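Local coordinates for protein branched-chain alpha-ketoacid decarboxylase (Lactococcus lactis, PDB 2VBF) that probably decarboxylates branched-chain and aromatic alpha-keto acids to aldehydes, using thiamine diphosphate and a magnesium ion as cofactors, at residues K290-S295 with I356-Q361; L284-L289 with Q361-Q366. One frame throughout, in Å; residues are numbered along the deposited sequence.

Contact 1: K290-S295 with I356-Q361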
ATOM      1  N   LYS A 290      -1.530  -0.714 -39.250  1.00 19.62           N
ATOM      2  CA  LYS A 290      -1.937   0.684 -39.203  1.00 20.01           C
ATOM      3  C   LYS A 290      -2.751   1.082 -40.432  1.00 17.95           C
ATOM      4  O   LYS A 290      -3.847   1.606 -40.325  1.00 14.23           O
ATOM      5  CB  LYS A 290      -0.697   1.562 -39.119  1.00 21.08           C
ATOM      6  CG  LYS A 290      -0.993   2.990 -38.774  1.00 23.33           C
ATOM      7  CD  LYS A 290       0.265   3.678 -38.273  1.00 25.63           C
ATOM      8  CE  LYS A 290       1.041   4.395 -39.360  1.00 29.15           C
ATOM      9  NZ  LYS A 290       0.840   3.863 -40.723  1.00 32.99           N
ATOM     10  N   ASN A 291      -2.217   0.793 -41.607  1.00 19.07           N
ATOM     11  CA  ASN A 291      -2.902   1.125 -42.845  1.00 18.63           C
ATOM     12  C   ASN A 291      -4.264   0.440 -42.997  1.00 17.18           C
ATOM     13  O   ASN A 291      -5.208   1.048 -43.501  1.00 17.75           O
ATOM     14  CB  ASN A 291      -2.023   0.756 -44.036  1.00 19.26           C
ATOM     15  CG  ASN A 291      -0.783   1.632 -44.151  1.00 20.54           C
ATOM     16  OD1 ASN A 291      -0.703   2.719 -43.560  1.00 20.98           O
ATOM     17  ND2 ASN A 291       0.194   1.159 -44.922  1.00 20.76           N
ATOM     18  N   PHE A 292      -4.354  -0.817 -42.558  1.00 16.36           N
ATOM     19  CA  PHE A 292      -5.573  -1.593 -42.673  1.00 17.86           C
ATOM     20  C   PHE A 292      -6.651  -0.988 -41.780  1.00 16.42           C
ATOM     21  O   PHE A 292      -7.752  -0.652 -42.241  1.00 17.80           O
ATOM     22  CB  PHE A 292      -5.319  -3.062 -42.285  1.00 17.46           C
ATOM     23  CG  PHE A 292      -6.441  -3.994 -42.671  1.00 17.74           C
ATOM     24  CD1 PHE A 292      -6.310  -4.842 -43.763  1.00 19.06           C
ATOM     25  CD2 PHE A 292      -7.626  -4.032 -41.941  1.00 17.57           C
ATOM     26  CE1 PHE A 292      -7.336  -5.699 -44.129  1.00 17.65           C
ATOM     27  CE2 PHE A 292      -8.669  -4.874 -42.313  1.00 17.57           C
ATOM     28  CZ  PHE A 292      -8.518  -5.719 -43.413  1.00 19.22           C
ATOM     29  N   VAL A 293      -6.326  -0.846 -40.496  1.00 17.08           N
ATOM     30  CA  VAL A 293      -7.273  -0.307 -39.519  1.00 16.64           C
ATOM     31  C   VAL A 293      -7.774   1.077 -39.916  1.00 16.26           C
ATOM     32  O   VAL A 293      -8.965   1.336 -39.863  1.00 16.40           O
ATOM     33  CB  VAL A 293      -6.669  -0.230 -38.103  1.00 15.68           C
ATOM     34  CG1 VAL A 293      -7.667   0.452 -37.128  1.00 16.49           C
ATOM     35  CG2 VAL A 293      -6.290  -1.622 -37.615  1.00 15.84           C
ATOM     36  N   GLU A 294      -6.856   1.945 -40.331  1.00 16.46           N
ATOM     37  CA  GLU A 294      -7.166   3.348 -40.621  1.00 18.10           C
ATOM     38  C   GLU A 294      -7.788   3.584 -42.008  1.00 18.15           C
ATOM     39  O   GLU A 294      -8.247   4.698 -42.307  1.00 20.37           O
ATOM     40  CB  GLU A 294      -5.903   4.199 -40.423  1.00 17.49           C
ATOM     41  CG  GLU A 294      -5.380   4.115 -38.981  1.00 17.57           C
ATOM     42  CD  GLU A 294      -4.114   4.909 -38.721  1.00 18.89           C
ATOM     43  OE1 GLU A 294      -3.550   5.502 -39.674  1.00 18.69           O
ATOM     44  OE2 GLU A 294      -3.688   4.940 -37.547  1.00 17.22           O
ATOM     45  N   SER A 295      -7.797   2.551 -42.850  1.00 18.85           N
ATOM     46  CA  SER A 295      -8.515   2.589 -44.139  1.00 18.99           C
ATOM     47  C   SER A 295      -9.835   1.783 -44.146  1.00 18.29           C
ATOM     48  O   SER A 295     -10.573   1.800 -45.144  1.00 19.26           O
ATOM     49  CB  SER A 295      -7.600   2.092 -45.262  1.00 17.82           C
ATOM     50  OG  SER A 295      -7.333   0.707 -45.153  1.00 19.55           O
ATOM     51  N   ILE A 356     -23.005 -13.090 -42.353  1.00 20.53           N
ATOM     52  CA  ILE A 356     -21.856 -12.192 -42.413  1.00 21.01           C
ATOM     53  C   ILE A 356     -20.607 -13.005 -42.709  1.00 20.74           C
ATOM     54  O   ILE A 356     -20.253 -13.912 -41.947  1.00 20.85           O
ATOM     55  CB  ILE A 356     -21.664 -11.388 -41.101  1.00 21.14           C
ATOM     56  CG1 ILE A 356     -22.907 -10.544 -40.800  1.00 22.24           C
ATOM     57  CG2 ILE A 356     -20.433 -10.494 -41.217  1.00 20.59           C
ATOM     58  CD1 ILE A 356     -23.001 -10.046 -39.369  1.00 22.21           C
ATOM     59  N   GLU A 357     -19.941 -12.680 -43.814  1.00 20.43           N
ATOM     60  CA  GLU A 357     -18.734 -13.376 -44.216  1.00 21.58           C
ATOM     61  C   GLU A 357     -17.783 -12.430 -44.948  1.00 22.65           C
ATOM     62  O   GLU A 357     -18.056 -11.997 -46.071  1.00 21.93           O
ATOM     63  CB  GLU A 357     -19.082 -14.583 -45.092  1.00 22.45           C
ATOM     64  CG  GLU A 357     -17.897 -15.489 -45.377  1.00 23.49           C
ATOM     65  CD  GLU A 357     -18.234 -16.631 -46.326  1.00 25.63           C
ATOM     66  OE1 GLU A 357     -19.431 -16.991 -46.456  1.00 28.60           O
ATOM     67  OE2 GLU A 357     -17.285 -17.162 -46.942  1.00 29.29           O
ATOM     68  N   TYR A 358     -16.670 -12.096 -44.295  1.00 20.57           N
ATOM     69  CA  TYR A 358     -15.623 -11.293 -44.918  1.00 21.96           C
ATOM     70  C   TYR A 358     -14.888 -12.135 -45.965  1.00 22.61           C
ATOM     71  O   TYR A 358     -14.432 -13.236 -45.662  1.00 23.08           O
ATOM     72  CB  TYR A 358     -14.634 -10.793 -43.870  1.00 19.98           C
ATOM     73  CG  TYR A 358     -13.513  -9.961 -44.439  1.00 18.57           C
ATOM     74  CD1 TYR A 358     -13.755  -8.703 -44.990  1.00 19.30           C
ATOM     75  CD2 TYR A 358     -12.206 -10.427 -44.428  1.00 18.63           C
ATOM     76  CE1 TYR A 358     -12.722  -7.940 -45.516  1.00 18.08           C
ATOM     77  CE2 TYR A 358     -11.175  -9.675 -44.946  1.00 19.27           C
ATOM     78  CZ  TYR A 358     -11.434  -8.432 -45.482  1.00 19.10           C
ATOM     79  OH  TYR A 358     -10.373  -7.711 -45.983  1.00 19.20           O
ATOM     80  N   GLU A 359     -14.758 -11.603 -47.181  1.00 23.88           N
ATOM     81  CA  GLU A 359     -14.144 -12.327 -48.297  1.00 25.72           C
ATOM     82  C   GLU A 359     -12.835 -11.696 -48.796  1.00 25.42           C
ATOM     83  O   GLU A 359     -12.292 -12.113 -49.817  1.00 26.52           O
ATOM     84  CB  GLU A 359     -15.144 -12.413 -49.460  1.00 27.35           C
ATOM     85  CG  GLU A 359     -16.430 -13.152 -49.115  1.00 29.31           C
ATOM     86  CD  GLU A 359     -17.432 -13.156 -50.264  1.00 30.61           C
ATOM     87  OE1 GLU A 359     -18.050 -12.103 -50.535  1.00 34.76           O
ATOM     88  OE2 GLU A 359     -17.602 -14.221 -50.893  1.00 35.68           O
ATOM     89  N   GLY A 360     -12.338 -10.687 -48.091  1.00 23.78           N
ATOM     90  CA  GLY A 360     -11.122 -10.006 -48.478  1.00 24.47           C
ATOM     91  C   GLY A 360      -9.913 -10.619 -47.817  1.00 23.30           C
ATOM     92  O   GLY A 360      -9.971 -11.717 -47.270  1.00 23.28           O
ATOM     93  N   GLN A 361      -8.812  -9.883 -47.880  1.00 24.55           N
ATOM     94  CA  GLN A 361      -7.544 -10.321 -47.341  1.00 26.14           C
ATOM     95  C   GLN A 361      -7.300  -9.640 -46.004  1.00 25.08           C
ATOM     96  O   GLN A 361      -8.016  -8.713 -45.622  1.00 23.50           O
ATOM     97  CB  GLN A 361      -6.412  -9.968 -48.308  1.00 28.69           C
ATOM     98  CG  GLN A 361      -6.490 -10.686 -49.653  1.00 32.44           C
ATOM     99  CD  GLN A 361      -6.488 -12.196 -49.500  1.00 35.88           C
ATOM    100  OE1 GLN A 361      -7.480 -12.866 -49.814  1.00 38.97           O
ATOM    101  NE2 GLN A 361      -5.383 -12.740 -48.990  1.00 37.28           N
TER
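Phe292 meets Tyr358 and the backbone carbonyl of Gln361 in a small, buried edge contact that joins helix 287-295 to the loop running from helix 343-348 toward helix 379-389. The helix belongs to the central domain of the thiamine diphosphate enzyme fold, where it forms the crossover between the parallel strands 276-279 and 298-302 of a mixed sheet. The joint illustrates how an aromatic edge can close against a polar loop without any hydrogen bond crossing between the segments. Phe292 extends from the helix and Tyr358 from the loop to meet at the far ends of their side chains, each with CG anti to its own backbone nitrogen (chi1 -167° for Phe292, 180° for Tyr358). The Phe292 ring arrives edge first: its CZ lies 3.7 Å from Tyr358 OH, while its CE1 comes within 3.4 Å of Gln361 O. Both oxygens sit near the plane of that ring, so its slightly positive C-H rim faces them, a weakly polar fit. Lys230 packs on Phe292 as a cation-pi partner and also hydrogen-bonds Ser295 OG, linking the ring to Ser295; Pro258 touches both aromatic side chains. On the loop side, Gly360 N lies 3.4 Å above the centre of the Tyr358 ring, the chain having folded back over it. That turn brings the Gln361 carbonyl to the tyrosine edge, where Tyr358 OH donates to a lone pair of Gln361 O in the carbonyl plane, over 2.6 Å and at a C=O...donor angle of 141°.

Contact 2: L284-L289 with Q361-Q366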
ATOM      1  N   LEU A 284       2.589   4.018 -33.665  1.00 20.45           N
ATOM      2  CA  LEU A 284       3.593   2.999 -33.350  1.00 21.05           C
ATOM      3  C   LEU A 284       3.194   1.586 -33.802  1.00 19.77           C
ATOM      4  O   LEU A 284       3.934   0.631 -33.565  1.00 20.04           O
ATOM      5  CB  LEU A 284       3.889   2.988 -31.848  1.00 22.37           C
ATOM      6  CG  LEU A 284       4.366   4.313 -31.231  1.00 23.56           C
ATOM      7  CD1 LEU A 284       4.695   4.116 -29.758  1.00 23.90           C
ATOM      8  CD2 LEU A 284       5.563   4.874 -31.968  1.00 24.91           C
ATOM      9  N   SER A 285       2.033   1.456 -34.439  1.00 20.11           N
ATOM     10  CA  SER A 285       1.593   0.180 -34.992  1.00 19.18           C
ATOM     11  C   SER A 285       2.510  -0.272 -36.122  1.00 19.22           C
ATOM     12  O   SER A 285       3.112   0.549 -36.808  1.00 19.28           O
ATOM     13  CB  SER A 285       0.180   0.289 -35.564  1.00 18.35           C
ATOM     14  OG  SER A 285      -0.743   0.793 -34.629  1.00 17.66           O
ATOM     15  N   GLU A 286       2.595  -1.579 -36.321  1.00 20.17           N
ATOM     16  CA  GLU A 286       3.195  -2.115 -37.539  1.00 20.35           C
ATOM     17  C   GLU A 286       2.475  -1.474 -38.735  1.00 20.74           C
ATOM     18  O   GLU A 286       1.254  -1.283 -38.698  1.00 19.23           O
ATOM     19  CB  GLU A 286       3.084  -3.636 -37.553  1.00 21.38           C
ATOM     20  CG  GLU A 286       3.828  -4.322 -38.684  1.00 24.36           C
ATOM     21  CD  GLU A 286       3.003  -4.466 -39.943  1.00 27.37           C
ATOM     22  OE1 GLU A 286       1.814  -4.864 -39.834  1.00 31.26           O
ATOM     23  OE2 GLU A 286       3.551  -4.193 -41.037  1.00 30.38           O
ATOM     24  N   ILE A 287       3.231  -1.122 -39.773  1.00 22.36           N
ATOM     25  CA  ILE A 287       2.711  -0.305 -40.881  1.00 21.98           C
ATOM     26  C   ILE A 287       1.510  -0.931 -41.626  1.00 21.01           C
ATOM     27  O   ILE A 287       0.496  -0.253 -41.845  1.00 19.42           O
ATOM     28  CB  ILE A 287       3.856   0.118 -41.867  1.00 24.45           C
ATOM     29  CG1 ILE A 287       3.370   1.154 -42.876  1.00 26.23           C
ATOM     30  CG2 ILE A 287       4.488  -1.090 -42.549  1.00 26.87           C
ATOM     31  CD1 ILE A 287       3.036   2.475 -42.250  1.00 26.20           C
ATOM     32  N   SER A 288       1.594  -2.209 -41.999  1.00 20.55           N
ATOM     33  CA  SER A 288       0.453  -2.832 -42.693  1.00 20.74           C
ATOM     34  C   SER A 288      -0.802  -2.861 -41.815  1.00 20.35           C
ATOM     35  O   SER A 288      -1.900  -2.632 -42.311  1.00 19.42           O
ATOM     36  CB  SER A 288       0.779  -4.228 -43.222  1.00 22.45           C
ATOM     37  OG  SER A 288       0.872  -5.187 -42.187  1.00 27.07           O
ATOM     38  N   LEU A 289      -0.637  -3.138 -40.518  1.00 18.89           N
ATOM     39  CA  LEU A 289      -1.762  -3.108 -39.578  1.00 18.39           C
ATOM     40  C   LEU A 289      -2.382  -1.709 -39.473  1.00 17.58           C
ATOM     41  O   LEU A 289      -3.596  -1.542 -39.588  1.00 17.98           O
ATOM     42  CB  LEU A 289      -1.307  -3.599 -38.196  1.00 16.85           C
ATOM     43  CG  LEU A 289      -2.421  -3.788 -37.165  1.00 19.13           C
ATOM     44  CD1 LEU A 289      -2.060  -4.857 -36.141  1.00 19.56           C
ATOM     45  CD2 LEU A 289      -2.735  -2.482 -36.482  1.00 20.83           C
ATOM     46  N   GLN A 361      -8.812  -9.883 -47.880  1.00 24.55           N
ATOM     47  CA  GLN A 361      -7.544 -10.321 -47.341  1.00 26.14           C
ATOM     48  C   GLN A 361      -7.300  -9.640 -46.004  1.00 25.08           C
ATOM     49  O   GLN A 361      -8.016  -8.713 -45.622  1.00 23.50           O
ATOM     50  CB  GLN A 361      -6.412  -9.968 -48.308  1.00 28.69           C
ATOM     51  CG  GLN A 361      -6.490 -10.686 -49.653  1.00 32.44           C
ATOM     52  CD  GLN A 361      -6.488 -12.196 -49.500  1.00 35.88           C
ATOM     53  OE1 GLN A 361      -7.480 -12.866 -49.814  1.00 38.97           O
ATOM     54  NE2 GLN A 361      -5.383 -12.740 -48.990  1.00 37.28           N
ATOM     55  N   TYR A 362      -6.291 -10.128 -45.294  1.00 24.65           N
ATOM     56  CA  TYR A 362      -5.864  -9.514 -44.044  1.00 24.74           C
ATOM     57  C   TYR A 362      -4.528  -8.833 -44.355  1.00 25.89           C
ATOM     58  O   TYR A 362      -4.420  -8.139 -45.362  1.00 25.42           O
ATOM     59  CB  TYR A 362      -5.782 -10.583 -42.950  1.00 22.10           C
ATOM     60  CG  TYR A 362      -7.079 -11.361 -42.821  1.00 21.29           C
ATOM     61  CD1 TYR A 362      -8.270 -10.717 -42.486  1.00 20.46           C
ATOM     62  CD2 TYR A 362      -7.121 -12.734 -43.055  1.00 20.76           C
ATOM     63  CE1 TYR A 362      -9.460 -11.413 -42.376  1.00 19.60           C
ATOM     64  CE2 TYR A 362      -8.309 -13.446 -42.943  1.00 21.34           C
ATOM     65  CZ  TYR A 362      -9.477 -12.780 -42.608  1.00 20.61           C
ATOM     66  OH  TYR A 362     -10.651 -13.486 -42.496  1.00 21.50           O
ATOM     67  N   ILE A 363      -3.536  -8.994 -43.488  1.00 26.71           N
ATOM     68  CA  ILE A 363      -2.203  -8.483 -43.749  1.00 29.21           C
ATOM     69  C   ILE A 363      -1.223  -9.634 -43.639  1.00 31.55           C
ATOM     70  O   ILE A 363      -1.506 -10.623 -42.959  1.00 32.66           O
ATOM     71  CB  ILE A 363      -1.846  -7.343 -42.759  1.00 28.61           C
ATOM     72  CG1 ILE A 363      -1.827  -7.842 -41.310  1.00 28.28           C
ATOM     73  CG2 ILE A 363      -2.825  -6.180 -42.905  1.00 27.52           C
ATOM     74  CD1 ILE A 363      -1.474  -6.750 -40.314  1.00 28.31           C
ATOM     75  N   ASP A 364      -0.083  -9.507 -44.310  1.00 34.67           N
ATOM     76  CA  ASP A 364       0.907 -10.576 -44.324  1.00 37.44           C
ATOM     77  C   ASP A 364       1.428 -10.789 -42.913  1.00 38.91           C
ATOM     78  O   ASP A 364       1.855  -9.843 -42.251  1.00 39.31           O
ATOM     79  CB  ASP A 364       2.068 -10.249 -45.272  1.00 39.27           C
ATOM     80  CG  ASP A 364       1.642 -10.193 -46.739  1.00 41.58           C
ATOM     81  OD1 ASP A 364       0.446 -10.424 -47.037  1.00 44.53           O
ATOM     82  OD2 ASP A 364       2.510  -9.913 -47.598  1.00 44.84           O
ATOM     83  N   LYS A 365       1.352 -12.028 -42.446  1.00 40.83           N
ATOM     84  CA  LYS A 365       1.913 -12.386 -41.155  1.00 42.37           C
ATOM     85  C   LYS A 365       3.383 -12.739 -41.338  1.00 43.37           C
ATOM     86  O   LYS A 365       3.735 -13.535 -42.213  1.00 43.87           O
ATOM     87  CB  LYS A 365       1.152 -13.560 -40.523  1.00 43.18           C
ATOM     88  CG  LYS A 365      -0.072 -13.130 -39.703  1.00 43.63           C
ATOM     89  CD  LYS A 365      -0.170 -13.887 -38.376  1.00 43.54           C
ATOM     90  CE  LYS A 365      -1.175 -13.239 -37.432  1.00 43.54           C
ATOM     91  NZ  LYS A 365      -2.575 -13.331 -37.924  1.00 43.79           N
ATOM     92  N   GLN A 366       4.236 -12.126 -40.521  1.00 44.46           N
ATOM     93  CA  GLN A 366       5.665 -12.416 -40.541  1.00 44.69           C
ATOM     94  C   GLN A 366       5.919 -13.802 -39.946  1.00 44.58           C
ATOM     95  O   GLN A 366       5.262 -14.210 -38.979  1.00 44.31           O
ATOM     96  CB  GLN A 366       6.440 -11.354 -39.760  1.00 45.43           C
ATOM     97  CG  GLN A 366       7.947 -11.400 -39.969  1.00 46.39           C
ATOM     98  CD  GLN A 366       8.662 -10.215 -39.342  1.00 47.08           C
ATOM     99  OE1 GLN A 366       8.106  -9.506 -38.499  1.00 50.15           O
ATOM    100  NE2 GLN A 366       9.905  -9.995 -39.754  1.00 49.01           N
TER
HETATM  101  O   HOH W   1       2.637  -7.513 -42.382  1.00 41.60           O
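The carboxylate of Glu286 is the flat group here, and its OE1 corner meets the CD1 methyl of Ile363 at 3.8 Å, the glutamate and isoleucine side chains running past one another with opposed headings. Over one face of the carboxylate stand two backbone donors: Ser288 N reaches OE2 and Leu289 N reaches OE1, both well above the plane, the latter at 3.1 Å. Ser288 OG instead comes at the rim, donating to the syn lone pair of Glu286 OE1 over 2.6 Å. OE1 thus takes two donors, and together the three bonds fix the rotation of the carboxylate. This is an N-cap: Glu286 precedes helix 287-295, and a sharp bend at chi2 (-88°) turns its acid back over the first turn, where the helix N-terminus would be expected to stabilise the negative charge. Ile363 lies against the capped turn. With its CG1 set between its backbone N and carbonyl carbon (chi1 62°), the extended arm brings CD1 to 3.4 Å from Ser288 OG and 3.8 Å from Leu289 CB, while CG2 rests 3.7 Å from Ser288 O. Leu277 of strand 276-279 touches both Leu289 and Ile363. The serine hydroxyl also accepts from a water, 2.9 Å from Ser288 OG, which bridges the two segments by donating to Asp364 O over a rather short 2.5 Å.

In the fold
Contact 1 and contact 2 illustrate one loop packed against successive turns of one helix: 284-289 supplies its first turn and the residues leading into it and 290-295 its later part, while Gln361 belongs to both loop segments. Their centres lie 11 Å apart, and packing is continuous between them, since Phe292 CD1 of contact 1 is 3.8 Å from Ile363 CG2 of contact 2. The loop therefore follows the helix backwards, its earlier residues meeting the later turn. The centre of contact 1 is about 29 Å and that of contact 2 about 27 Å from the centre of the chain, away from the thiamine diphosphate pocket and the magnesium site of Asp452, Asn479 and Gly481.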